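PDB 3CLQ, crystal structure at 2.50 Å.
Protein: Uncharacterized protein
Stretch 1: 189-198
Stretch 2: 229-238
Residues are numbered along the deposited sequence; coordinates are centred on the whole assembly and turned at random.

Stretch 1 (189-198) ECHNRNVAGS
Stretch 2, residues 229-238: SDYFSGPTWM

Contact between residues 189-198 and 229-238 of one chain, burying 533 Å² over both sides. Stretch 1 is a loop that enters a helix at Val-195, with Asn-194 as N-cap residue; in stretch 2 a type I turn from Tyr-231 to Gly-234 (Gly-234 N to Tyr-231 O, 3.0 Å) leads into a helix running from Gly-234 onward. In register, Cys-190 CA lies 6.4 Å from Trp-237 CA. Asn-194 CA lies 6.0 Å from Tyr-231 CA. Val-195 CA lies 5.1 Å from Asp-230 CA. Ser-198 CA lies 4.6 Å from Ser-233 CA.

Trp-237, the most covered residue, points toward stretch 1 with chi1 -47° (m) and chi2 129°. Cys-190 (phi/psi 66/23, chi1 m) lays SG over one ring face, 3.9 Å from the centroid of the five-membered ring and 13° off its normal. Asn-194 OD1 lies at the ring edge, 3.4 Å from Trp-237 CD1, as does Gly-197 CA, 3.6 Å from Trp-237 CZ2. An ideal CB on Gly-197 would fall 2.7 Å from Trp-237 CZ2, a clash; the bare glycine lets the indole close against the helix.

Asp-230 (chi1 p) points toward the first turn of the stretch 1 helix, its OD1 3.3 Å from Val-195 CG2, while its backbone O accepts a hydrogen bond from Ser-198 OG (3.0 Å). That OG, on an m rotamer, also accepts from Ser-233 OG (2.8 Å) and Ser-233 N (2.9 Å, 160°), so one hydroxyl ties the helix to both ends of the segment 230-233. Ser-233 OG (chi1 p) in turn accepts a weak bond from Trp-237 NE1 (3.0 Å, 121°), linking the serine pair to the indole.

Asn-194 (chi1 m, chi2 -56°) makes no side-chain cap; its ND2 instead gives a weak bond to His-191 O (3.0 Å) and lies 3.7 Å from Gly-234 CA.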

ATOM      1  N   GLU B 189       2.972  -3.430  -8.927  1.00 60.78           N
ATOM      2  CA  GLU B 189       3.744  -3.253 -10.142  1.00 60.09           C
ATOM      3  C   GLU B 189       2.861  -2.603 -11.182  1.00 59.85           C
ATOM      4  O   GLU B 189       3.280  -2.380 -12.321  1.00 60.30           O
ATOM      5  CB  GLU B 189       4.339  -4.573 -10.636  1.00 60.15           C
ATOM      6  CG  GLU B 189       3.438  -5.769 -10.473  1.00 61.76           C
ATOM      7  CD  GLU B 189       2.227  -5.727 -11.390  1.00 63.12           C
ATOM      8  OE1 GLU B 189       1.274  -4.982 -11.088  1.00 64.03           O
ATOM      9  OE2 GLU B 189       2.211  -6.448 -12.411  1.00 63.70           O
ATOM     10  N   CYS B 190       1.630  -2.309 -10.776  1.00 59.54           N
ATOM     11  CA  CYS B 190       0.683  -1.517 -11.576  1.00 60.61           C
ATOM     12  C   CYS B 190       0.200  -2.157 -12.880  1.00 59.62           C
ATOM     13  O   CYS B 190      -0.230  -1.476 -13.780  1.00 59.47           O
ATOM     14  CB  CYS B 190       1.217  -0.091 -11.825  1.00 62.36           C
ATOM     15  SG  CYS B 190       1.411   0.939 -10.292  1.00 65.95           S
ATOM     16  N   HIS B 191       0.266  -3.473 -12.967  1.00 59.53           N
ATOM     17  CA  HIS B 191      -0.353  -4.206 -14.057  1.00 58.59           C
ATOM     18  C   HIS B 191      -1.230  -5.289 -13.416  1.00 58.20           C
ATOM     19  O   HIS B 191      -2.459  -5.193 -13.435  1.00 57.66           O
ATOM     20  CB  HIS B 191       0.727  -4.832 -14.933  1.00 58.94           C
ATOM     21  CG  HIS B 191       0.221  -5.396 -16.220  1.00 60.05           C
ATOM     22  ND1 HIS B 191       0.945  -5.332 -17.393  1.00 60.37           N
ATOM     23  CD2 HIS B 191      -0.926  -6.054 -16.520  1.00 60.34           C
ATOM     24  CE1 HIS B 191       0.264  -5.922 -18.361  1.00 60.30           C
ATOM     25  NE2 HIS B 191      -0.875  -6.369 -17.858  1.00 60.64           N
ATOM     26  N   ASN B 192      -0.587  -6.294 -12.815  1.00 57.32           N
ATOM     27  CA  ASN B 192      -1.280  -7.431 -12.209  1.00 57.38           C
ATOM     28  C   ASN B 192      -1.709  -7.224 -10.754  1.00 56.85           C
ATOM     29  O   ASN B 192      -2.792  -7.646 -10.355  1.00 56.65           O
ATOM     30  CB  ASN B 192      -0.391  -8.654 -12.296  1.00 59.81           C
ATOM     31  CG  ASN B 192      -0.051  -9.013 -13.732  1.00 62.50           C
ATOM     32  OD1 ASN B 192      -0.922  -9.498 -14.472  1.00 63.25           O
ATOM     33  ND2 ASN B 192       1.216  -8.774 -14.147  1.00 62.82           N
ATOM     34  N   ARG B 193      -0.853  -6.584  -9.958  1.00 54.93           N
ATOM     35  CA  ARG B 193      -1.173  -6.298  -8.571  1.00 52.88           C
ATOM     36  C   ARG B 193      -1.336  -4.777  -8.413  1.00 54.17           C
ATOM     37  O   ARG B 193      -0.391  -4.019  -8.641  1.00 54.14           O
ATOM     38  CB  ARG B 193      -0.133  -6.918  -7.623  1.00 50.94           C
ATOM     39  CG  ARG B 193       0.148  -6.137  -6.356  1.00 51.66           C
ATOM     40  CD  ARG B 193       0.931  -6.900  -5.284  1.00 50.18           C
ATOM     41  NE  ARG B 193       0.038  -7.830  -4.612  1.00 50.36           N
ATOM     42  CZ  ARG B 193      -0.323  -7.796  -3.329  1.00 48.89           C
ATOM     43  NH1 ARG B 193       0.146  -6.885  -2.507  1.00 48.35           N
ATOM     44  NH2 ARG B 193      -1.149  -8.717  -2.875  1.00 48.65           N
ATOM     45  N   ASN B 194      -2.544  -4.345  -8.043  1.00 54.67           N
ATOM     46  CA  ASN B 194      -2.910  -2.928  -8.052  1.00 55.43           C
ATOM     47  C   ASN B 194      -3.497  -2.478  -6.730  1.00 54.86           C
ATOM     48  O   ASN B 194      -4.070  -1.382  -6.639  1.00 53.31           O
ATOM     49  CB  ASN B 194      -3.931  -2.632  -9.177  1.00 57.56           C
ATOM     50  CG  ASN B 194      -3.301  -2.636 -10.563  1.00 58.94           C
ATOM     51  OD1 ASN B 194      -2.339  -1.895 -10.820  1.00 60.23           O
ATOM     52  ND2 ASN B 194      -3.834  -3.460 -11.462  1.00 58.34           N
ATOM     53  N   VAL B 195      -3.325  -3.320  -5.708  1.00 54.88           N
ATOM     54  CA  VAL B 195      -3.981  -3.125  -4.416  1.00 55.35           C
ATOM     55  C   VAL B 195      -3.630  -1.788  -3.784  1.00 54.60           C
ATOM     56  O   VAL B 195      -4.527  -1.017  -3.373  1.00 54.10           O
ATOM     57  CB  VAL B 195      -3.654  -4.246  -3.385  1.00 56.23           C
ATOM     58  CG1 VAL B 195      -4.838  -4.397  -2.404  1.00 56.66           C
ATOM     59  CG2 VAL B 195      -3.401  -5.553  -4.077  1.00 56.84           C
ATOM     60  N   ALA B 196      -2.326  -1.526  -3.698  1.00 52.72           N
ATOM     61  CA  ALA B 196      -1.830  -0.311  -3.050  1.00 51.42           C
ATOM     62  C   ALA B 196      -2.336   0.926  -3.783  1.00 51.16           C
ATOM     63  O   ALA B 196      -2.934   1.818  -3.180  1.00 49.98           O
ATOM     64  CB  ALA B 196      -0.346  -0.323  -3.014  1.00 50.90           C
ATOM     65  N   GLY B 197      -2.124   0.946  -5.100  1.00 51.84           N
ATOM     66  CA  GLY B 197      -2.575   2.041  -5.947  1.00 50.67           C
ATOM     67  C   GLY B 197      -4.059   2.264  -5.814  1.00 50.29           C
ATOM     68  O   GLY B 197      -4.522   3.400  -5.758  1.00 50.58           O
ATOM     69  N   SER B 198      -4.817   1.181  -5.747  1.00 50.87           N
ATOM     70  CA  SER B 198      -6.266   1.313  -5.749  1.00 51.73           C
ATOM     71  C   SER B 198      -6.714   1.914  -4.442  1.00 52.55           C
ATOM     72  O   SER B 198      -7.558   2.808  -4.408  1.00 52.91           O
ATOM     73  CB  SER B 198      -6.927  -0.036  -6.008  1.00 52.28           C
ATOM     74  OG  SER B 198      -6.907  -0.326  -7.404  1.00 52.44           O
ATOM     75  N   SER B 229     -13.314  -5.026  -5.498  1.00 54.99           N
ATOM     76  CA  SER B 229     -12.243  -5.582  -6.264  1.00 54.73           C
ATOM     77  C   SER B 229     -11.069  -4.667  -6.075  1.00 54.50           C
ATOM     78  O   SER B 229     -11.235  -3.476  -5.873  1.00 54.09           O
ATOM     79  CB  SER B 229     -12.659  -5.655  -7.732  1.00 53.65           C
ATOM     80  OG  SER B 229     -11.549  -5.624  -8.607  1.00 53.27           O
ATOM     81  N   ASP B 230      -9.873  -5.215  -6.157  1.00 55.77           N
ATOM     82  CA  ASP B 230      -8.705  -4.369  -5.996  1.00 57.01           C
ATOM     83  C   ASP B 230      -8.219  -3.797  -7.328  1.00 56.27           C
ATOM     84  O   ASP B 230      -7.131  -3.274  -7.403  1.00 55.84           O
ATOM     85  CB  ASP B 230      -7.597  -5.085  -5.219  1.00 58.46           C
ATOM     86  CG  ASP B 230      -7.005  -6.240  -5.981  1.00 61.47           C
ATOM     87  OD1 ASP B 230      -6.040  -6.886  -5.460  1.00 63.65           O
ATOM     88  OD2 ASP B 230      -7.498  -6.496  -7.104  1.00 61.65           O
ATOM     89  N   TYR B 231      -9.049  -3.855  -8.358  1.00 55.41           N
ATOM     90  CA  TYR B 231      -8.612  -3.456  -9.680  1.00 55.55           C
ATOM     91  C   TYR B 231      -8.963  -2.027 -10.090  1.00 54.69           C
ATOM     92  O   TYR B 231      -8.672  -1.605 -11.198  1.00 54.48           O
ATOM     93  CB  TYR B 231      -9.194  -4.416 -10.731  1.00 57.82           C
ATOM     94  CG  TYR B 231      -8.607  -4.214 -12.113  1.00 57.75           C
ATOM     95  CD1 TYR B 231      -7.241  -4.437 -12.352  1.00 57.16           C
ATOM     96  CD2 TYR B 231      -9.406  -3.783 -13.166  1.00 58.41           C
ATOM     97  CE1 TYR B 231      -6.685  -4.249 -13.618  1.00 58.18           C
ATOM     98  CE2 TYR B 231      -8.864  -3.581 -14.456  1.00 59.33           C
ATOM     99  CZ  TYR B 231      -7.502  -3.820 -14.672  1.00 58.93           C
ATOM    100  OH  TYR B 231      -6.972  -3.621 -15.928  1.00 58.51           O
ATOM    101  N   PHE B 232      -9.604  -1.274  -9.220  1.00 54.57           N
ATOM    102  CA  PHE B 232     -10.071   0.049  -9.633  1.00 53.43           C
ATOM    103  C   PHE B 232      -9.026   1.020 -10.246  1.00 52.69           C
ATOM    104  O   PHE B 232      -9.357   1.794 -11.119  1.00 53.77           O
ATOM    105  CB  PHE B 232     -10.814   0.749  -8.492  1.00 53.51           C
ATOM    106  CG  PHE B 232     -11.433   2.016  -8.919  1.00 53.61           C
ATOM    107  CD1 PHE B 232     -12.527   1.998  -9.798  1.00 54.44           C
ATOM    108  CD2 PHE B 232     -10.881   3.231  -8.549  1.00 53.37           C
ATOM    109  CE1 PHE B 232     -13.101   3.176 -10.259  1.00 53.78           C
ATOM    110  CE2 PHE B 232     -11.447   4.417  -8.994  1.00 54.11           C
ATOM    111  CZ  PHE B 232     -12.568   4.391  -9.860  1.00 53.96           C
ATOM    112  N   SER B 233      -7.781   0.998  -9.793  1.00 51.87           N
ATOM    113  CA  SER B 233      -6.769   1.915 -10.322  1.00 51.24           C
ATOM    114  C   SER B 233      -5.981   1.363 -11.528  1.00 51.50           C
ATOM    115  O   SER B 233      -5.118   2.060 -12.095  1.00 51.07           O
ATOM    116  CB  SER B 233      -5.779   2.271  -9.214  1.00 50.87           C
ATOM    117  OG  SER B 233      -5.007   1.138  -8.886  1.00 49.88           O
ATOM    118  N   GLY B 234      -6.250   0.111 -11.888  1.00 51.42           N
ATOM    119  CA  GLY B 234      -5.569  -0.537 -13.005  1.00 51.85           C
ATOM    120  C   GLY B 234      -5.613   0.319 -14.256  1.00 52.70           C
ATOM    121  O   GLY B 234      -4.571   0.682 -14.802  1.00 53.58           O
ATOM    122  N   PRO B 235      -6.822   0.642 -14.737  1.00 52.36           N
ATOM    123  CA  PRO B 235      -6.918   1.553 -15.870  1.00 52.41           C
ATOM    124  C   PRO B 235      -6.169   2.860 -15.656  1.00 52.13           C
ATOM    125  O   PRO B 235      -5.534   3.380 -16.595  1.00 52.24           O
ATOM    126  CB  PRO B 235      -8.428   1.794 -15.992  1.00 51.78           C
ATOM    127  CG  PRO B 235      -9.000   0.486 -15.547  1.00 52.08           C
ATOM    128  CD  PRO B 235      -8.143   0.133 -14.339  1.00 52.33           C
ATOM    129  N   THR B 236      -6.221   3.371 -14.432  1.00 51.19           N
ATOM    130  CA  THR B 236      -5.605   4.639 -14.124  1.00 51.13           C
ATOM    131  C   THR B 236      -4.120   4.618 -14.487  1.00 52.31           C
ATOM    132  O   THR B 236      -3.597   5.565 -15.062  1.00 52.92           O
ATOM    133  CB  THR B 236      -5.812   4.984 -12.643  1.00 51.02           C
ATOM    134  OG1 THR B 236      -7.169   4.697 -12.275  1.00 50.66           O
ATOM    135  CG2 THR B 236      -5.520   6.456 -12.370  1.00 50.17           C
ATOM    136  N   TRP B 237      -3.430   3.530 -14.193  1.00 53.15           N
ATOM    137  CA  TRP B 237      -2.012   3.510 -14.501  1.00 54.15           C
ATOM    138  C   TRP B 237      -1.747   3.376 -16.004  1.00 54.33           C
ATOM    139  O   TRP B 237      -0.784   3.923 -16.528  1.00 54.06           O
ATOM    140  CB  TRP B 237      -1.313   2.423 -13.691  1.00 54.83           C
ATOM    141  CG  TRP B 237      -1.707   2.455 -12.224  1.00 55.31           C
ATOM    142  CD1 TRP B 237      -2.148   1.390 -11.456  1.00 55.68           C
ATOM    143  CD2 TRP B 237      -1.724   3.599 -11.359  1.00 55.20           C
ATOM    144  NE1 TRP B 237      -2.423   1.805 -10.168  1.00 55.81           N
ATOM    145  CE2 TRP B 237      -2.173   3.154 -10.077  1.00 56.00           C
ATOM    146  CE3 TRP B 237      -1.380   4.949 -11.527  1.00 54.67           C
ATOM    147  CZ2 TRP B 237      -2.283   4.020  -8.974  1.00 55.20           C
ATOM    148  CZ3 TRP B 237      -1.511   5.809 -10.450  1.00 55.13           C
ATOM    149  CH2 TRP B 237      -1.961   5.338  -9.178  1.00 55.37           C
HETATM  150  N   MSE B 238      -2.625   2.680 -16.701  1.00 54.62           N
HETATM  151  CA  MSE B 238      -2.489   2.550 -18.147  1.00 57.15           C
HETATM  152  C   MSE B 238      -2.539   3.932 -18.738  1.00 56.27           C
HETATM  153  O   MSE B 238      -1.740   4.294 -19.619  1.00 55.96           O
HETATM  154  CB  MSE B 238      -3.596   1.663 -18.738  1.00 57.56           C
HETATM  155  CG  MSE B 238      -3.434   0.199 -18.347  1.00 58.20           C
HETATM  156 SE   MSE B 238      -4.953  -0.974 -18.733  0.65 61.16          SE
HETATM  157  CE  MSE B 238      -4.435  -2.511 -17.608  1.00 60.53           C
TER